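Local coordinates for protein probable tRNA pseudouridine synthase D (Methanosarcina mazei, PDB 1Z2Z) that probably isomerises uridine at position 13 of transfer RNA to pseudouridine, at residues 34-39 / 90-95; 48-53 / 115-120; 66-71 / 106-111; 133-138 / 414-419. One frame throughout, in Å; residues are numbered along the deposited sequence.

Contact 1: 34-39 / 90-95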
loop_
_atom_site.group_PDB
_atom_site.type_symbol
_atom_site.label_atom_id
_atom_site.label_comp_id
_atom_site.label_asym_id
_atom_site.label_seq_id
_atom_site.Cartn_x
_atom_site.Cartn_y
_atom_site.Cartn_z
ATOM N N ILE A 34 1.917 13.210 -11.966
ATOM C CA ILE A 34 1.507 14.362 -11.194
ATOM C C ILE A 34 0.562 13.973 -10.073
ATOM O O ILE A 34 -0.447 13.307 -10.296
ATOM C CB ILE A 34 0.879 15.410 -12.106
ATOM C CG1 ILE A 34 1.948 15.851 -13.129
ATOM C CG2 ILE A 34 0.325 16.568 -11.285
ATOM C CD1 ILE A 34 1.563 16.999 -14.028
ATOM N N VAL A 35 0.912 14.372 -8.858
ATOM C CA VAL A 35 0.112 14.057 -7.682
ATOM C C VAL A 35 -0.213 15.329 -6.926
ATOM O O VAL A 35 0.677 15.931 -6.335
ATOM C CB VAL A 35 0.877 13.148 -6.726
ATOM C CG1 VAL A 35 0.005 12.798 -5.551
ATOM C CG2 VAL A 35 1.357 11.925 -7.446
ATOM N N LYS A 36 -1.482 15.729 -6.932
ATOM C CA LYS A 36 -1.901 16.947 -6.237
ATOM C C LYS A 36 -2.804 16.592 -5.061
ATOM O O LYS A 36 -3.883 16.048 -5.253
ATOM C CB LYS A 36 -2.668 17.874 -7.183
ATOM C CG LYS A 36 -1.931 18.281 -8.443
ATOM C CD LYS A 36 -2.758 19.281 -9.234
ATOM C CE LYS A 36 -2.017 19.749 -10.492
ATOM N NZ LYS A 36 -2.697 20.876 -11.225
ATOM N N GLU A 37 -2.371 16.933 -3.852
ATOM C CA GLU A 37 -3.114 16.639 -2.629
ATOM C C GLU A 37 -4.436 17.386 -2.461
ATOM O O GLU A 37 -4.580 18.521 -2.910
ATOM C CB GLU A 37 -2.222 16.940 -1.438
ATOM C CG GLU A 37 -2.805 16.556 -0.112
ATOM C CD GLU A 37 -2.095 17.223 1.044
ATOM O OE1 GLU A 37 -2.391 18.408 1.315
ATOM O OE2 GLU A 37 -1.232 16.565 1.659
ATOM N N ILE A 38 -5.411 16.739 -1.818
ATOM C CA ILE A 38 -6.702 17.382 -1.565
ATOM C C ILE A 38 -6.786 17.530 -0.058
ATOM O O ILE A 38 -6.790 16.544 0.665
ATOM C CB ILE A 38 -7.871 16.530 -2.058
ATOM C CG1 ILE A 38 -7.579 16.033 -3.475
ATOM C CG2 ILE A 38 -9.163 17.359 -2.041
ATOM C CD1 ILE A 38 -8.601 15.062 -3.998
ATOM N N THR A 39 -6.852 18.765 0.416
ATOM C CA THR A 39 -6.873 19.025 1.846
ATOM C C THR A 39 -8.217 18.803 2.530
ATOM O O THR A 39 -9.265 18.863 1.887
ATOM C CB THR A 39 -6.443 20.485 2.120
ATOM O OG1 THR A 39 -5.870 20.584 3.425
ATOM C CG2 THR A 39 -7.644 21.429 2.041
ATOM N N LEU A 90 5.957 15.197 -10.025
ATOM C CA LEU A 90 5.650 16.593 -9.786
ATOM C C LEU A 90 4.486 16.573 -8.807
ATOM O O LEU A 90 3.350 16.237 -9.161
ATOM C CB LEU A 90 5.263 17.306 -11.078
ATOM C CG LEU A 90 4.697 18.711 -10.855
ATOM C CD1 LEU A 90 5.672 19.556 -10.076
ATOM C CD2 LEU A 90 4.350 19.333 -12.181
ATOM N N THR A 91 4.781 16.953 -7.572
ATOM C CA THR A 91 3.788 16.912 -6.518
ATOM C C THR A 91 3.558 18.196 -5.737
ATOM O O THR A 91 4.504 18.893 -5.368
ATOM C CB THR A 91 4.173 15.861 -5.508
ATOM O OG1 THR A 91 5.221 16.381 -4.681
ATOM C CG2 THR A 91 4.679 14.614 -6.213
ATOM N N THR A 92 2.284 18.453 -5.452
ATOM C CA THR A 92 1.807 19.608 -4.700
ATOM C C THR A 92 1.165 19.100 -3.390
ATOM O O THR A 92 0.453 18.094 -3.402
ATOM C CB THR A 92 0.734 20.333 -5.524
ATOM O OG1 THR A 92 1.284 20.698 -6.793
ATOM C CG2 THR A 92 0.229 21.569 -4.819
ATOM N N GLN A 93 1.402 19.781 -2.271
ATOM C CA GLN A 93 0.822 19.364 -0.994
ATOM C C GLN A 93 0.872 20.492 0.023
ATOM O O GLN A 93 1.572 21.483 -0.173
ATOM C CB GLN A 93 1.584 18.190 -0.403
ATOM C CG GLN A 93 2.937 18.577 0.136
ATOM C CD GLN A 93 3.767 17.375 0.483
ATOM O OE1 GLN A 93 4.886 17.198 -0.010
ATOM N NE2 GLN A 93 3.219 16.527 1.328
ATOM N N LYS A 94 0.134 20.337 1.123
ATOM C CA LYS A 94 0.126 21.359 2.158
ATOM C C LYS A 94 1.112 20.968 3.268
ATOM O O LYS A 94 1.254 19.795 3.595
ATOM C CB LYS A 94 -1.292 21.524 2.707
ATOM C CG LYS A 94 -1.384 22.328 3.997
ATOM C CD LYS A 94 -2.833 22.548 4.429
ATOM C CE LYS A 94 -3.576 23.406 3.421
ATOM N NZ LYS A 94 -4.984 23.747 3.804
ATOM N N ILE A 95 1.833 21.944 3.805
ATOM C CA ILE A 95 2.776 21.675 4.876
ATOM C C ILE A 95 2.678 22.774 5.920
ATOM O O ILE A 95 2.006 23.794 5.718
ATOM C CB ILE A 95 4.244 21.612 4.376
ATOM C CG1 ILE A 95 4.685 22.974 3.837
ATOM C CG2 ILE A 95 4.399 20.525 3.324
ATOM C CD1 ILE A 95 6.230 23.101 3.696
#
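Residues 34-39 and 90-95 run side by side in the same direction, their axes 4.8 Å apart and only 10° from parallel. Leu90 O accepts from Val35 N, Val35 O from Thr92 N at 3.1 Å, and Thr92 O from Glu37 N, so the backbone bonds pass back and forth between the strands. Ile34 and Leu90 lie alongside each other on one face, with Ile34 CD1 4.1 Å from Leu90 CD2. On the other face Val35 CB meets Thr91 CG2, while Thr91 OG1 turns to Lys56 NZ.

Beyond Glu37 the backbone pairing gives way to a side chain. Glu37 CB rests 3.5 Å from Thr92 O; CG, anti to the backbone N (chi1 -174°), carries the extended chain across Gln93, and CD comes to 4.1 Å from Gln93 CB. At the tip, Glu37 OE1 accepts from Lys94 N at 3.2 Å, the donor standing well above the carboxylate plane, and OE2 forms a salt bridge with Lys85. Lys94 bends at chi3 so that NZ makes a weak bond to Thr39 OG1, its stronger partner being Glu43. The two strands are parallel neighbours in the mixed sheet of the pseudouridine synthase catalytic core, where the Thr91 side chain lies about 5 Å from that of Asp86, the predicted nucleophile.

Contact 2: 48-53 / 115-120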
loop_
_atom_site.group_PDB
_atom_site.type_symbol
_atom_site.label_atom_id
_atom_site.label_comp_id
_atom_site.label_asym_id
_atom_site.label_seq_id
_atom_site.Cartn_x
_atom_site.Cartn_y
_atom_site.Cartn_z
ATOM N N LYS A 48 0.896 30.225 15.529
ATOM C CA LYS A 48 2.352 30.198 15.455
ATOM C C LYS A 48 2.862 29.227 14.401
ATOM O O LYS A 48 4.033 28.874 14.395
ATOM C CB LYS A 48 2.939 29.839 16.826
ATOM C CG LYS A 48 2.642 28.406 17.287
ATOM C CD LYS A 48 2.663 28.271 18.815
ATOM C CE LYS A 48 2.248 26.866 19.276
ATOM N NZ LYS A 48 3.318 25.830 19.179
ATOM N N TYR A 49 1.976 28.808 13.507
ATOM C CA TYR A 49 2.323 27.879 12.442
ATOM C C TYR A 49 1.986 28.494 11.076
ATOM O O TYR A 49 0.855 28.930 10.823
ATOM C CB TYR A 49 1.572 26.552 12.655
ATOM C CG TYR A 49 2.225 25.615 13.660
ATOM C CD1 TYR A 49 3.440 25.010 13.369
ATOM C CD2 TYR A 49 1.640 25.344 14.904
ATOM C CE1 TYR A 49 4.066 24.166 14.278
ATOM C CE2 TYR A 49 2.266 24.488 15.829
ATOM C CZ TYR A 49 3.480 23.909 15.505
ATOM O OH TYR A 49 4.161 23.087 16.384
ATOM N N LEU A 50 2.989 28.547 10.205
ATOM C CA LEU A 50 2.814 29.118 8.874
ATOM C C LEU A 50 2.477 27.971 7.936
ATOM O O LEU A 50 3.206 26.986 7.881
ATOM C CB LEU A 50 4.107 29.828 8.445
ATOM C CG LEU A 50 4.029 30.818 7.279
ATOM C CD1 LEU A 50 3.754 30.055 6.029
ATOM C CD2 LEU A 50 2.946 31.854 7.517
ATOM N N ILE A 51 1.376 28.090 7.209
ATOM C CA ILE A 51 0.971 27.012 6.310
ATOM C C ILE A 51 1.231 27.327 4.842
ATOM O O ILE A 51 0.657 28.264 4.258
ATOM C CB ILE A 51 -0.527 26.649 6.455
ATOM C CG1 ILE A 51 -0.958 26.631 7.933
ATOM C CG2 ILE A 51 -0.748 25.307 5.804
ATOM C CD1 ILE A 51 -0.109 25.748 8.849
ATOM N N VAL A 52 2.057 26.483 4.242
ATOM C CA VAL A 52 2.483 26.651 2.866
ATOM C C VAL A 52 2.180 25.499 1.931
ATOM O O VAL A 52 2.219 24.336 2.324
ATOM C CB VAL A 52 4.004 26.878 2.834
ATOM C CG1 VAL A 52 4.424 27.392 1.476
ATOM C CG2 VAL A 52 4.409 27.843 3.933
ATOM N N GLU A 53 1.899 25.836 0.680
ATOM C CA GLU A 53 1.634 24.829 -0.338
ATOM C C GLU A 53 2.990 24.535 -0.955
ATOM O O GLU A 53 3.627 25.424 -1.512
ATOM C CB GLU A 53 0.703 25.375 -1.404
ATOM C CG GLU A 53 0.368 24.367 -2.458
ATOM C CD GLU A 53 -0.373 24.990 -3.615
ATOM O OE1 GLU A 53 0.257 25.194 -4.674
ATOM O OE2 GLU A 53 -1.578 25.294 -3.456
ATOM N N LEU A 115 7.104 27.561 -3.341
ATOM C CA LEU A 115 6.499 27.752 -2.030
ATOM C C LEU A 115 5.441 28.842 -2.085
ATOM O O LEU A 115 5.717 29.954 -2.523
ATOM C CB LEU A 115 7.571 28.145 -1.013
ATOM C CG LEU A 115 8.654 27.129 -0.656
ATOM C CD1 LEU A 115 9.566 27.727 0.395
ATOM C CD2 LEU A 115 8.027 25.835 -0.123
ATOM N N LYS A 116 4.234 28.537 -1.623
ATOM C CA LYS A 116 3.151 29.516 -1.640
ATOM C C LYS A 116 2.405 29.497 -0.304
ATOM O O LYS A 116 1.921 28.463 0.149
ATOM C CB LYS A 116 2.179 29.205 -2.792
ATOM C CG LYS A 116 2.861 28.900 -4.136
ATOM C CD LYS A 116 1.863 28.499 -5.239
ATOM C CE LYS A 116 2.558 28.003 -6.518
ATOM N NZ LYS A 116 1.575 27.376 -7.466
ATOM N N VAL A 117 2.315 30.649 0.336
ATOM C CA VAL A 117 1.639 30.726 1.617
ATOM C C VAL A 117 0.146 30.430 1.462
ATOM O O VAL A 117 -0.475 30.791 0.459
ATOM C CB VAL A 117 1.843 32.129 2.243
ATOM C CG1 VAL A 117 1.174 32.219 3.583
ATOM C CG2 VAL A 117 3.331 32.412 2.382
ATOM N N LEU A 118 -0.420 29.731 2.441
ATOM C CA LEU A 118 -1.843 29.445 2.432
ATOM C C LEU A 118 -2.424 30.214 3.626
ATOM O O LEU A 118 -3.518 30.756 3.544
ATOM C CB LEU A 118 -2.116 27.929 2.526
ATOM C CG LEU A 118 -1.688 27.083 1.306
ATOM C CD1 LEU A 118 -1.818 25.610 1.619
ATOM C CD2 LEU A 118 -2.502 27.443 0.081
ATOM N N GLY A 119 -1.676 30.303 4.723
ATOM C CA GLY A 119 -2.189 31.041 5.861
ATOM C C GLY A 119 -1.499 30.633 7.134
ATOM O O GLY A 119 -0.350 30.202 7.097
ATOM N N ARG A 120 -2.184 30.761 8.267
ATOM C CA ARG A 120 -1.574 30.365 9.537
ATOM C C ARG A 120 -2.556 29.548 10.371
ATOM O O ARG A 120 -3.741 29.478 10.063
ATOM C CB ARG A 120 -1.102 31.605 10.324
ATOM C CG ARG A 120 -0.049 32.480 9.595
ATOM C CD ARG A 120 0.521 33.595 10.491
ATOM N NE ARG A 120 1.301 33.051 11.589
ATOM C CZ ARG A 120 2.559 32.639 11.484
ATOM N NH1 ARG A 120 3.187 32.132 12.540
ATOM N NH2 ARG A 120 3.203 32.749 10.332
#
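A classic beta bulge interrupts the antiparallel pairing of residues 48-53 with 115-120: Leu118 and Gly119 both face Ile51. Ile51 O is gripped by two amides, Leu118 N at 2.6 Å, almost along the C=O axis, and Gly119 N at 3.1 Å, on a lone pair in the carbonyl plane. Ile51 N in turn donates to Gly119 O. At Gly119 (phi 159°, psi -152°) a CB would collide with Leu118 O, which suits glycine. Past the bulge the register moves by one residue, and Glu53 and Lys116 exchange two bonds, the straighter from Glu53 N to Lys116 O at 2.7 Å. Strand 113-121 lies at one margin of the mixed sheet, with 49-57 between it and 90-98, and Ile105 of helix 102-105 packs against Leu50, Val52 and Val117.

Arg120 closes the other end. Its chain bends at chi3 (66°) and lays one guanidinium face over the backbone of Tyr49 and Leu50, with Tyr49 O 4.1 Å above the centre of the Arg120 guanidinium plane. NE and NH2 are taken by Gly47 O and Thr100 O. Glu53 and Lys116 extend side by side, and Glu53 OE1 reaches Lys116 NZ in a long salt bridge of 3.8 Å.

Contact 3: 66-71 / 106-111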
loop_
_atom_site.group_PDB
_atom_site.type_symbol
_atom_site.label_atom_id
_atom_site.label_comp_id
_atom_site.label_asym_id
_atom_site.label_seq_id
_atom_site.Cartn_x
_atom_site.Cartn_y
_atom_site.Cartn_z
ATOM N N ARG A 66 14.941 18.764 5.222
ATOM C CA ARG A 66 16.250 18.905 5.841
ATOM C C ARG A 66 16.934 20.172 5.284
ATOM O O ARG A 66 17.764 20.783 5.958
ATOM C CB ARG A 66 17.097 17.666 5.573
ATOM C CG ARG A 66 18.357 17.612 6.400
ATOM C CD ARG A 66 19.567 17.710 5.521
ATOM N NE ARG A 66 20.342 16.481 5.462
ATOM C CZ ARG A 66 21.189 16.207 4.476
ATOM N NH1 ARG A 66 21.344 17.077 3.492
ATOM N NH2 ARG A 66 21.890 15.080 4.471
ATOM N N THR A 67 16.570 20.558 4.057
ATOM C CA THR A 67 17.110 21.751 3.425
ATOM C C THR A 67 16.431 22.978 4.022
ATOM O O THR A 67 17.093 23.935 4.412
ATOM C CB THR A 67 16.891 21.729 1.881
ATOM O OG1 THR A 67 17.780 20.784 1.291
ATOM C CG2 THR A 67 17.156 23.089 1.259
ATOM N N LEU A 68 15.110 22.966 4.107
ATOM C CA LEU A 68 14.438 24.114 4.691
ATOM C C LEU A 68 14.826 24.268 6.146
ATOM O O LEU A 68 14.973 25.389 6.621
ATOM C CB LEU A 68 12.925 23.973 4.610
ATOM C CG LEU A 68 12.321 24.044 3.222
ATOM C CD1 LEU A 68 10.821 23.916 3.376
ATOM C CD2 LEU A 68 12.681 25.380 2.542
ATOM N N SER A 69 14.996 23.159 6.862
ATOM C CA SER A 69 15.358 23.299 8.264
ATOM C C SER A 69 16.726 23.968 8.420
ATOM O O SER A 69 16.960 24.652 9.407
ATOM C CB SER A 69 15.336 21.954 8.997
ATOM O OG SER A 69 16.575 21.292 8.920
ATOM N N ARG A 70 17.618 23.800 7.446
ATOM C CA ARG A 70 18.930 24.421 7.530
ATOM C C ARG A 70 18.855 25.926 7.252
ATOM O O ARG A 70 19.532 26.716 7.890
ATOM C CB ARG A 70 19.885 23.761 6.548
ATOM C CG ARG A 70 20.536 22.486 7.050
ATOM C CD ARG A 70 20.993 21.657 5.852
ATOM N NE ARG A 70 21.834 20.521 6.215
ATOM C CZ ARG A 70 22.138 19.532 5.389
ATOM N NH1 ARG A 70 21.663 19.535 4.145
ATOM N NH2 ARG A 70 22.921 18.543 5.811
ATOM N N ILE A 71 18.000 26.304 6.316
ATOM C CA ILE A 71 17.802 27.687 5.916
ATOM C C ILE A 71 17.076 28.501 6.980
ATOM O O ILE A 71 17.299 29.716 7.126
ATOM C CB ILE A 71 16.971 27.729 4.614
ATOM C CG1 ILE A 71 17.761 27.021 3.514
ATOM C CG2 ILE A 71 16.581 29.152 4.267
ATOM C CD1 ILE A 71 17.016 26.873 2.253
ATOM N N GLU A 106 9.057 33.974 1.011
ATOM C CA GLU A 106 8.902 34.605 -0.283
ATOM C C GLU A 106 10.286 34.903 -0.871
ATOM O O GLU A 106 10.404 35.245 -2.041
ATOM C CB GLU A 106 8.095 35.891 -0.123
ATOM C CG GLU A 106 6.772 35.892 -0.886
ATOM C CD GLU A 106 6.974 35.827 -2.404
ATOM O OE1 GLU A 106 5.994 36.098 -3.149
ATOM O OE2 GLU A 106 8.110 35.502 -2.849
ATOM N N LYS A 107 11.320 34.732 -0.045
ATOM C CA LYS A 107 12.709 34.985 -0.415
ATOM C C LYS A 107 13.520 33.700 -0.627
ATOM O O LYS A 107 14.708 33.743 -0.963
ATOM C CB LYS A 107 13.369 35.850 0.668
ATOM C CG LYS A 107 14.715 36.411 0.271
ATOM C CD LYS A 107 15.200 37.548 1.167
ATOM C CE LYS A 107 16.118 38.474 0.359
ATOM N NZ LYS A 107 15.338 39.218 -0.674
ATOM N N ILE A 108 12.872 32.557 -0.416
ATOM C CA ILE A 108 13.499 31.249 -0.597
ATOM C C ILE A 108 13.174 30.805 -2.012
ATOM O O ILE A 108 12.004 30.705 -2.394
ATOM C CB ILE A 108 12.925 30.208 0.383
ATOM C CG1 ILE A 108 13.214 30.625 1.823
ATOM C CG2 ILE A 108 13.521 28.847 0.110
ATOM C CD1 ILE A 108 12.655 29.671 2.850
ATOM N N HIS A 109 14.212 30.551 -2.794
ATOM C CA HIS A 109 14.038 30.128 -4.178
ATOM C C HIS A 109 14.923 28.926 -4.425
ATOM O O HIS A 109 16.084 29.072 -4.800
ATOM C CB HIS A 109 14.430 31.259 -5.133
ATOM C CG HIS A 109 13.649 32.518 -4.919
ATOM N ND1 HIS A 109 12.327 32.648 -5.299
ATOM C CD2 HIS A 109 13.981 33.683 -4.313
ATOM C CE1 HIS A 109 11.883 33.837 -4.936
ATOM N NE2 HIS A 109 12.865 34.487 -4.336
ATOM N N LEU A 110 14.378 27.738 -4.187
ATOM C CA LEU A 110 15.128 26.517 -4.405
ATOM C C LEU A 110 14.827 25.996 -5.801
ATOM O O LEU A 110 13.800 26.333 -6.382
ATOM C CB LEU A 110 14.765 25.491 -3.346
ATOM C CG LEU A 110 15.494 25.779 -2.029
ATOM C CD1 LEU A 110 14.750 25.130 -0.866
ATOM C CD2 LEU A 110 16.926 25.260 -2.128
ATOM N N LYS A 111 15.729 25.195 -6.351
ATOM C CA LYS A 111 15.527 24.683 -7.687
ATOM C C LYS A 111 14.508 23.549 -7.714
ATOM O O LYS A 111 14.663 22.538 -7.027
ATOM C CB LYS A 111 16.852 24.211 -8.289
ATOM C CG LYS A 111 16.790 23.960 -9.796
ATOM C CD LYS A 111 18.024 23.230 -10.302
ATOM C CE LYS A 111 17.905 22.832 -11.777
ATOM N NZ LYS A 111 16.951 21.710 -12.055
#
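One and a half turns of helix, residues 66-71, lie beside an irregular but largely extended run of chain, residues 106-111, with no backbone-to-backbone contact. The closest alpha carbons are those of Ile71 and Ile108, 8.6 Å apart, and those of Thr67 and Leu110, 9.4 Å apart; side chains alone bridge the gap. This is helix-on-loop packing at the surface of the mixed alpha-beta fold: helix 61-72 is flanked by the connection that leads from helix 102-105 into strand 113-121. The extended conformation of residues 108-110 turns Ile108 and Leu110 toward the helix and carries His109, which lies between them, away from it.

No hydrogen bond crosses the contact, which is wholly apolar and small at 192 Å². On the helix, Thr67, Leu68 and Ile71 offer one stripe. Leu68 is the buried member; its CB does not point at the loop, but the end of its side chain comes nearer, and CD2 touches both loop residues, 4.3 Å from Ile108 CD1. Ile71, more exposed, uses two branches: CG2 approaches Ile108 CD1, whereas CD1 approaches Leu110 CD1.

Thr67 keeps its two functions apart. OG1 sits beside the backbone N (chi1 -73°) and bonds His63 O one turn back in the helix, leaving CG2, anti to the backbone N, to face the loop. Thr67 and Leu110 meet tip to tip, and Leu110 CD1 is touched by three helix residues: by Leu68 CD2 at 4.0 Å, by Ile71 CD1 at 4.2 Å and, closest, by Thr67 CG2 at 3.8 Å.

Contact 4: 133-138 / 414-419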
loop_
_atom_site.group_PDB
_atom_site.type_symbol
_atom_site.label_atom_id
_atom_site.label_comp_id
_atom_site.label_asym_id
_atom_site.label_seq_id
_atom_site.Cartn_x
_atom_site.Cartn_y
_atom_site.Cartn_z
ATOM N N ASN A 133 -5.835 12.307 -2.758
ATOM C CA ASN A 133 -4.775 12.722 -3.671
ATOM C C ASN A 133 -5.219 12.587 -5.138
ATOM O O ASN A 133 -5.578 11.499 -5.591
ATOM C CB ASN A 133 -3.518 11.860 -3.437
ATOM C CG ASN A 133 -2.650 12.349 -2.271
ATOM O OD1 ASN A 133 -2.004 11.553 -1.599
ATOM N ND2 ASN A 133 -2.606 13.656 -2.057
ATOM N N ASP A 134 -5.219 13.698 -5.870
ATOM C CA ASP A 134 -5.566 13.695 -7.292
ATOM C C ASP A 134 -4.351 13.194 -8.041
ATOM O O ASP A 134 -3.226 13.618 -7.760
ATOM C CB ASP A 134 -5.878 15.100 -7.773
ATOM C CG ASP A 134 -7.310 15.454 -7.580
ATOM O OD1 ASP A 134 -7.654 16.657 -7.659
ATOM O OD2 ASP A 134 -8.100 14.510 -7.360
ATOM N N PHE A 135 -4.576 12.297 -8.992
ATOM C CA PHE A 135 -3.489 11.744 -9.780
ATOM C C PHE A 135 -3.651 12.086 -11.246
ATOM O O PHE A 135 -4.758 12.344 -11.728
ATOM C CB PHE A 135 -3.400 10.226 -9.634
ATOM C CG PHE A 135 -2.913 9.770 -8.288
ATOM C CD1 PHE A 135 -3.821 9.426 -7.280
ATOM C CD2 PHE A 135 -1.553 9.671 -8.027
ATOM C CE1 PHE A 135 -3.384 8.986 -6.028
ATOM C CE2 PHE A 135 -1.093 9.235 -6.790
ATOM C CZ PHE A 135 -2.016 8.888 -5.782
ATOM N N ARG A 136 -2.521 12.084 -11.941
ATOM C CA ARG A 136 -2.428 12.378 -13.365
ATOM C C ARG A 136 -1.200 11.600 -13.816
ATOM O O ARG A 136 -0.122 12.172 -13.937
ATOM C CB ARG A 136 -2.193 13.873 -13.561
ATOM C CG ARG A 136 -1.842 14.287 -14.973
ATOM C CD ARG A 136 -3.067 14.777 -15.700
ATOM N NE ARG A 136 -2.807 15.018 -17.116
ATOM C CZ ARG A 136 -3.715 15.481 -17.971
ATOM N NH1 ARG A 136 -3.395 15.667 -19.244
ATOM N NH2 ARG A 136 -4.943 15.767 -17.553
ATOM N N ILE A 137 -1.357 10.297 -14.034
ATOM C CA ILE A 137 -0.240 9.456 -14.446
ATOM C C ILE A 137 -0.203 9.309 -15.958
ATOM O O ILE A 137 -1.225 9.434 -16.622
ATOM C CB ILE A 137 -0.331 8.064 -13.786
ATOM C CG1 ILE A 137 -0.436 8.240 -12.271
ATOM C CG2 ILE A 137 0.897 7.222 -14.126
ATOM C CD1 ILE A 137 -0.640 6.946 -11.520
ATOM N N THR A 138 0.984 9.058 -16.497
ATOM C CA THR A 138 1.163 8.908 -17.937
ATOM C C THR A 138 1.982 7.665 -18.244
ATOM O O THR A 138 3.129 7.560 -17.819
ATOM C CB THR A 138 1.910 10.109 -18.523
ATOM O OG1 THR A 138 1.102 11.284 -18.386
ATOM C CG2 THR A 138 2.239 9.869 -19.997
ATOM N N PHE A 414 -7.077 10.135 -11.904
ATOM C CA PHE A 414 -8.160 9.809 -10.991
ATOM C C PHE A 414 -7.837 10.337 -9.597
ATOM O O PHE A 414 -6.986 11.216 -9.445
ATOM C CB PHE A 414 -8.328 8.298 -10.963
ATOM C CG PHE A 414 -7.048 7.558 -10.694
ATOM C CD1 PHE A 414 -6.634 7.300 -9.396
ATOM C CD2 PHE A 414 -6.259 7.107 -11.733
ATOM C CE1 PHE A 414 -5.434 6.610 -9.143
ATOM C CE2 PHE A 414 -5.063 6.419 -11.484
ATOM C CZ PHE A 414 -4.663 6.170 -10.193
HETATM N N MSE A 415 -8.527 9.829 -8.583
HETATM C CA MSE A 415 -8.233 10.255 -7.223
HETATM C C MSE A 415 -8.522 9.180 -6.210
HETATM O O MSE A 415 -9.466 8.412 -6.358
HETATM C CB MSE A 415 -8.993 11.508 -6.861
HETATM C CG MSE A 415 -10.451 11.339 -6.794
HETATM SE SE MSE A 415 -11.034 12.781 -5.717
HETATM C CE MSE A 415 -11.003 11.775 -4.027
ATOM N N LEU A 416 -7.685 9.132 -5.186
ATOM C CA LEU A 416 -7.798 8.141 -4.134
ATOM C C LEU A 416 -7.805 8.801 -2.738
ATOM O O LEU A 416 -7.341 9.921 -2.579
ATOM C CB LEU A 416 -6.634 7.157 -4.276
ATOM C CG LEU A 416 -6.845 5.885 -5.107
ATOM C CD1 LEU A 416 -7.802 6.117 -6.244
ATOM C CD2 LEU A 416 -5.503 5.403 -5.605
ATOM N N PRO A 417 -8.371 8.124 -1.720
ATOM C CA PRO A 417 -8.428 8.658 -0.350
ATOM C C PRO A 417 -7.186 8.269 0.436
ATOM O O PRO A 417 -6.611 7.216 0.183
ATOM C CB PRO A 417 -9.661 7.982 0.212
ATOM C CG PRO A 417 -9.528 6.602 -0.383
ATOM C CD PRO A 417 -9.258 6.950 -1.840
ATOM N N LYS A 418 -6.786 9.090 1.405
ATOM C CA LYS A 418 -5.586 8.776 2.185
ATOM C C LYS A 418 -5.569 7.333 2.660
ATOM O O LYS A 418 -6.514 6.869 3.291
ATOM C CB LYS A 418 -5.444 9.693 3.403
ATOM C CG LYS A 418 -6.657 9.763 4.296
ATOM C CD LYS A 418 -6.272 10.201 5.698
ATOM C CE LYS A 418 -7.486 10.644 6.503
ATOM N NZ LYS A 418 -7.111 10.831 7.938
ATOM N N GLY A 419 -4.479 6.636 2.352
ATOM C CA GLY A 419 -4.346 5.257 2.753
ATOM C C GLY A 419 -4.352 4.339 1.557
ATOM O O GLY A 419 -3.949 3.188 1.671
#
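Antiparallel pairing joins residues 133-138 to 415-417, the end of strand 408-417, which enters the catalytic-core sheet from near the C-terminus. Asn133 and Leu416 form the hydrogen-bonded pair: Asn133 N donates to Leu416 O at 2.8 Å, nearly along the C=O axis, and Leu416 N returns a bond to Asn133 O at 3.2 Å from above the carbonyl plane. Two residues on, Phe135 N gives a straighter bond to Phe414 O, 2.7 Å long and 170° at the hydrogen. Between them Asp134 N turns the other way, to Lys36 O of strand 33-39, so the amides of 133-135 serve strands on both sides. Asn133 OD1 accepts a weak bond from Lys85. The carboxylate of Asp134 runs alongside the selenomethionine Met415, OD2 facing its CB.

Phe135, its side chain about 6 Å from that of the predicted nucleophile Asp86, presents its ring edge to Leu416, CE1 lying 4.1 Å from Leu416 CB. The rings of Phe135 and Phe414 meet obliquely, planes 35° apart. Phe414, with CG between the backbone N and the carbonyl carbon, swings its ring back across Phe135, and Phe135 CB stands over its face, 4.2 Å from the Phe414 ring centroid.

How the contacts relate
Contacts 1, 2 and 4 are strand pairings in a single mixed sheet, partly buried and resting on backbone hydrogen bonds; contact 3, a helix packed against a loop, lies at the surface and has no hydrogen bond across it. Contacts 1 and 4 share the region around the predicted nucleophile: strands 33-39 and 130-142 adjoin, and Ile34 N probably bonds Arg136 O between them. Contact 2 joins contact 1 through strands 49-57 and 90-98, where Ile95 N probably bonds Val52 O, but lies away from the active site. Parallel bonding in contact 1 contrasts with the antiparallel pairs of contacts 2 and 4. Contact 3 touches contact 2 where Ile108 meets Leu115, and stands well apart from contact 4.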